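Local coordinates for protein branched-chain phosphotransacylase (Enterococcus faecalis, PDB 1YCO) that probably transfers acyl groups between coenzyme A and phosphate, as expected of a phosphate acetyltransferase and butyryltransferase family member acting on branched-chain substrates, at residues V65-I77 against G245-D257. Numbering follows the deposited sequence.
Sequences VATGQAQILLKGI and GTKVPVVLTSRSD
Strands 72-75 and 250-252 pair in parallel at one end of the five-stranded parallel sheet of an alpha/beta domain, with 250-252 the outermost strand on this side within the chain and 2-7 flanking 72-75 on its other edge. Leu73 bridges to Val250 in the usual parallel way, its N donating to Pro249 O at 3.1 Å and its O accepting from Val251 N at 2.8 Å. Lys75 N then reaches Val251 O at 2.9 Å, nearly straight at 171°. Proline suits position 249, where the ladder begins: its carbonyl accepts the first rung, while ring atom CD, in place of an N-H, faces Gln71 O.

Side chains alternate between the two faces. On one, Leu73 and Val250 lie side by side, CD2 to CG1 4.0 Å, and both touch Met87 of helix 80-87. On the other, Leu74 pairs with Val251, and Ile72 CG2 also reaches Val251 CG2 at 4.1 Å. Ile72 and Val251, beta-branched residues whose side chains suit extended backbones, pack on Val273 and Ala269 of helix 259-274, respectively. Before the ladder begins, Val248 packs against Val65 of helix 54-66. Val65 CG1, anti to the backbone N (chi1 162°), rests on Val248 CB and CG2, while Val248 CG1 turns to Gln71 O and Ile72 CA.

Beyond the last regular rung, Thr253 N makes only a weak, bent bond to Lys75 O. The long side chain of Lys75 runs extended through chi1 and chi2, then bends at chi3 (92°) and again at chi4, passing Leu252 with its methylenes and carrying NZ to Ile78 O, with a weak bond to Thr253 O as well. Farther along, Arg255 makes a salt bridge with Glu13 through NH2, while Ile77 CD1 sits over the centre of one guanidinium face, 3.2 Å above its plane.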
loop_
_atom_site.group_PDB
_atom_site.type_symbol
_atom_site.label_atom_id
_atom_site.label_comp_id
_atom_site.label_asym_id
_atom_site.label_seq_id
_atom_site.Cartn_x
_atom_site.Cartn_y
_atom_site.Cartn_z
ATOM N N VAL A 65 -5.695 33.522 -6.422
ATOM C CA VAL A 65 -4.745 32.985 -5.452
ATOM C C VAL A 65 -3.369 33.617 -5.652
ATOM O O VAL A 65 -2.621 33.798 -4.685
ATOM C CB VAL A 65 -4.624 31.425 -5.566
ATOM C CG1 VAL A 65 -3.358 30.939 -4.888
ATOM C CG2 VAL A 65 -5.839 30.752 -4.916
ATOM N N ALA A 66 -3.047 33.956 -6.902
ATOM C CA ALA A 66 -1.768 34.580 -7.241
ATOM C C ALA A 66 -1.341 35.562 -6.151
ATOM O O ALA A 66 -0.156 35.687 -5.848
ATOM C CB ALA A 66 -1.869 35.297 -8.584
ATOM N N THR A 67 -2.314 36.249 -5.557
ATOM C CA THR A 67 -2.032 37.190 -4.473
ATOM C C THR A 67 -2.825 36.784 -3.233
ATOM O O THR A 67 -3.554 35.793 -3.255
ATOM C CB THR A 67 -2.432 38.617 -4.836
ATOM O OG1 THR A 67 -3.846 38.756 -4.696
ATOM C CG2 THR A 67 -2.037 38.929 -6.267
ATOM N N GLY A 68 -2.690 37.558 -2.160
ATOM C CA GLY A 68 -3.403 37.249 -0.932
ATOM C C GLY A 68 -4.901 37.398 -1.085
ATOM O O GLY A 68 -5.621 37.527 -0.098
ATOM N N GLN A 69 -5.376 37.381 -2.325
ATOM C CA GLN A 69 -6.803 37.518 -2.586
ATOM C C GLN A 69 -7.509 36.262 -2.074
ATOM O O GLN A 69 -8.589 36.334 -1.482
ATOM C CB GLN A 69 -7.043 37.695 -4.085
ATOM C CG GLN A 69 -8.276 38.512 -4.426
ATOM C CD GLN A 69 -8.005 40.006 -4.449
ATOM O OE1 GLN A 69 -7.330 40.510 -5.347
ATOM N NE2 GLN A 69 -8.530 40.718 -3.462
ATOM N N ALA A 70 -6.888 35.111 -2.311
ATOM C CA ALA A 70 -7.424 33.835 -1.850
ATOM C C ALA A 70 -6.279 33.122 -1.143
ATOM O O ALA A 70 -5.117 33.294 -1.516
ATOM C CB ALA A 70 -7.938 33.009 -3.030
ATOM N N GLN A 71 -6.615 32.340 -0.119
ATOM C CA GLN A 71 -5.633 31.611 0.687
ATOM C C GLN A 71 -5.612 30.114 0.392
ATOM O O GLN A 71 -4.717 29.395 0.838
ATOM C CB GLN A 71 -5.924 31.801 2.182
ATOM C CG GLN A 71 -5.760 33.212 2.699
ATOM C CD GLN A 71 -6.698 34.211 2.031
ATOM O OE1 GLN A 71 -7.928 34.114 2.136
ATOM N NE2 GLN A 71 -6.115 35.171 1.323
ATOM N N ILE A 72 -6.616 29.637 -0.331
ATOM C CA ILE A 72 -6.681 28.225 -0.675
ATOM C C ILE A 72 -7.287 28.040 -2.060
ATOM O O ILE A 72 -8.262 28.701 -2.417
ATOM C CB ILE A 72 -7.538 27.428 0.335
ATOM C CG1 ILE A 72 -6.908 27.490 1.730
ATOM C CG2 ILE A 72 -7.654 25.979 -0.114
ATOM C CD1 ILE A 72 -7.821 26.961 2.832
ATOM N N LEU A 73 -6.695 27.150 -2.841
ATOM C CA LEU A 73 -7.191 26.859 -4.170
ATOM C C LEU A 73 -7.832 25.472 -4.123
ATOM O O LEU A 73 -7.280 24.548 -3.521
ATOM C CB LEU A 73 -6.038 26.868 -5.175
ATOM C CG LEU A 73 -6.430 26.632 -6.634
ATOM C CD1 LEU A 73 -7.356 27.754 -7.094
ATOM C CD2 LEU A 73 -5.190 26.582 -7.494
ATOM N N LEU A 74 -8.996 25.335 -4.751
ATOM C CA LEU A 74 -9.706 24.067 -4.761
ATOM C C LEU A 74 -10.227 23.723 -6.154
ATOM O O LEU A 74 -10.934 24.513 -6.781
ATOM C CB LEU A 74 -10.860 24.118 -3.757
ATOM C CG LEU A 74 -11.659 22.843 -3.480
ATOM C CD1 LEU A 74 -12.228 22.897 -2.064
ATOM C CD2 LEU A 74 -12.783 22.693 -4.508
ATOM N N LYS A 75 -9.871 22.534 -6.627
ATOM C CA LYS A 75 -10.275 22.075 -7.946
ATOM C C LYS A 75 -11.645 21.408 -7.975
ATOM O O LYS A 75 -11.798 20.262 -7.536
ATOM C CB LYS A 75 -9.241 21.095 -8.500
ATOM C CG LYS A 75 -9.532 20.647 -9.922
ATOM C CD LYS A 75 -8.606 19.536 -10.362
ATOM C CE LYS A 75 -9.200 18.175 -10.072
ATOM N NZ LYS A 75 -10.421 17.920 -10.891
ATOM N N GLY A 76 -12.636 22.126 -8.499
ATOM C CA GLY A 76 -13.978 21.580 -8.611
ATOM C C GLY A 76 -13.999 20.642 -9.804
ATOM O O GLY A 76 -13.179 19.730 -9.882
ATOM N N ILE A 77 -14.919 20.861 -10.741
ATOM C CA ILE A 77 -14.996 20.013 -11.933
ATOM C C ILE A 77 -14.233 20.663 -13.093
ATOM O O ILE A 77 -14.731 21.575 -13.745
ATOM C CB ILE A 77 -16.463 19.759 -12.340
ATOM C CG1 ILE A 77 -17.171 18.980 -11.235
ATOM C CG2 ILE A 77 -16.520 18.964 -13.649
ATOM C CD1 ILE A 77 -18.622 18.663 -11.543
ATOM N N GLY A 245 4.035 23.312 -1.662
ATOM C CA GLY A 245 5.111 23.849 -2.474
ATOM C C GLY A 245 4.732 25.222 -3.003
ATOM O O GLY A 245 5.592 26.071 -3.272
ATOM N N THR A 246 3.433 25.441 -3.163
ATOM C CA THR A 246 2.923 26.721 -3.644
ATOM C C THR A 246 2.691 27.603 -2.434
ATOM O O THR A 246 2.743 27.122 -1.307
ATOM C CB THR A 246 1.592 26.534 -4.406
ATOM O OG1 THR A 246 0.682 25.767 -3.601
ATOM C CG2 THR A 246 1.832 25.804 -5.719
ATOM N N LYS A 247 2.446 28.890 -2.648
ATOM C CA LYS A 247 2.228 29.775 -1.512
ATOM C C LYS A 247 0.807 29.624 -0.979
ATOM O O LYS A 247 0.431 30.254 0.009
ATOM C CB LYS A 247 2.522 31.229 -1.898
ATOM C CG LYS A 247 1.849 31.707 -3.168
ATOM C CD LYS A 247 2.326 33.109 -3.542
ATOM C CE LYS A 247 3.841 33.173 -3.695
ATOM N NZ LYS A 247 4.274 34.513 -4.161
ATOM N N VAL A 248 0.029 28.775 -1.636
ATOM C CA VAL A 248 -1.338 28.510 -1.220
ATOM C C VAL A 248 -1.661 27.001 -1.334
ATOM O O VAL A 248 -1.400 26.373 -2.361
ATOM C CB VAL A 248 -2.332 29.344 -2.080
ATOM C CG1 VAL A 248 -3.727 28.796 -1.953
ATOM C CG2 VAL A 248 -2.298 30.813 -1.644
ATOM N N PRO A 249 -2.195 26.397 -0.258
ATOM C CA PRO A 249 -2.550 24.974 -0.269
ATOM C C PRO A 249 -3.477 24.703 -1.447
ATOM O O PRO A 249 -4.400 25.482 -1.709
ATOM C CB PRO A 249 -3.277 24.799 1.056
ATOM C CG PRO A 249 -2.547 25.720 1.956
ATOM C CD PRO A 249 -2.378 26.964 1.091
ATOM N N VAL A 250 -3.250 23.609 -2.162
ATOM C CA VAL A 250 -4.121 23.308 -3.290
ATOM C C VAL A 250 -4.848 22.006 -3.012
ATOM O O VAL A 250 -4.224 20.978 -2.802
ATOM C CB VAL A 250 -3.332 23.209 -4.625
ATOM C CG1 VAL A 250 -4.304 23.086 -5.799
ATOM C CG2 VAL A 250 -2.450 24.430 -4.796
ATOM N N VAL A 251 -6.171 22.063 -2.988
ATOM C CA VAL A 251 -6.969 20.876 -2.722
ATOM C C VAL A 251 -7.527 20.310 -4.038
ATOM O O VAL A 251 -8.150 21.026 -4.824
ATOM C CB VAL A 251 -8.149 21.209 -1.771
ATOM C CG1 VAL A 251 -8.949 19.964 -1.464
ATOM C CG2 VAL A 251 -7.633 21.853 -0.497
ATOM N N LEU A 252 -7.288 19.026 -4.275
ATOM C CA LEU A 252 -7.770 18.369 -5.477
ATOM C C LEU A 252 -9.031 17.584 -5.147
ATOM O O LEU A 252 -9.040 16.755 -4.238
ATOM C CB LEU A 252 -6.696 17.434 -6.038
ATOM C CG LEU A 252 -5.422 18.124 -6.537
ATOM C CD1 LEU A 252 -4.388 17.091 -6.978
ATOM C CD2 LEU A 252 -5.772 19.053 -7.679
ATOM N N THR A 253 -10.096 17.855 -5.889
ATOM C CA THR A 253 -11.368 17.184 -5.681
ATOM C C THR A 253 -11.796 16.440 -6.946
ATOM O O THR A 253 -11.525 16.883 -8.064
ATOM C CB THR A 253 -12.456 18.221 -5.275
ATOM O OG1 THR A 253 -12.521 18.306 -3.848
ATOM C CG2 THR A 253 -13.821 17.855 -5.832
ATOM N N SER A 254 -12.456 15.303 -6.757
ATOM C CA SER A 254 -12.951 14.492 -7.862
ATOM C C SER A 254 -14.433 14.290 -7.617
ATOM O O SER A 254 -14.842 13.999 -6.495
ATOM C CB SER A 254 -12.252 13.134 -7.895
ATOM O OG SER A 254 -12.791 12.309 -8.915
ATOM N N ARG A 255 -15.236 14.446 -8.663
ATOM C CA ARG A 255 -16.682 14.291 -8.546
ATOM C C ARG A 255 -17.055 13.059 -7.721
ATOM O O ARG A 255 -17.949 13.114 -6.874
ATOM C CB ARG A 255 -17.305 14.211 -9.943
ATOM C CG ARG A 255 -18.822 14.320 -9.961
ATOM C CD ARG A 255 -19.321 14.680 -11.353
ATOM N NE ARG A 255 -20.511 15.525 -11.280
ATOM C CZ ARG A 255 -20.910 16.361 -12.237
ATOM N NH1 ARG A 255 -20.217 16.474 -13.367
ATOM N NH2 ARG A 255 -21.997 17.099 -12.046
ATOM N N SER A 256 -16.353 11.955 -7.964
ATOM C CA SER A 256 -16.607 10.711 -7.242
ATOM C C SER A 256 -16.335 10.813 -5.742
ATOM O O SER A 256 -16.812 9.986 -4.959
ATOM C CB SER A 256 -15.762 9.575 -7.832
ATOM O OG SER A 256 -14.381 9.898 -7.818
ATOM N N ASP A 257 -15.570 11.823 -5.336
ATOM C CA ASP A 257 -15.258 11.991 -3.917
ATOM C C ASP A 257 -16.463 12.408 -3.082
ATOM O O ASP A 257 -17.193 13.335 -3.428
ATOM C CB ASP A 257 -14.136 13.011 -3.710
ATOM C CG ASP A 257 -12.819 12.544 -4.275
ATOM O OD1 ASP A 257 -12.439 11.378 -4.021
ATOM O OD2 ASP A 257 -12.155 13.344 -4.964
#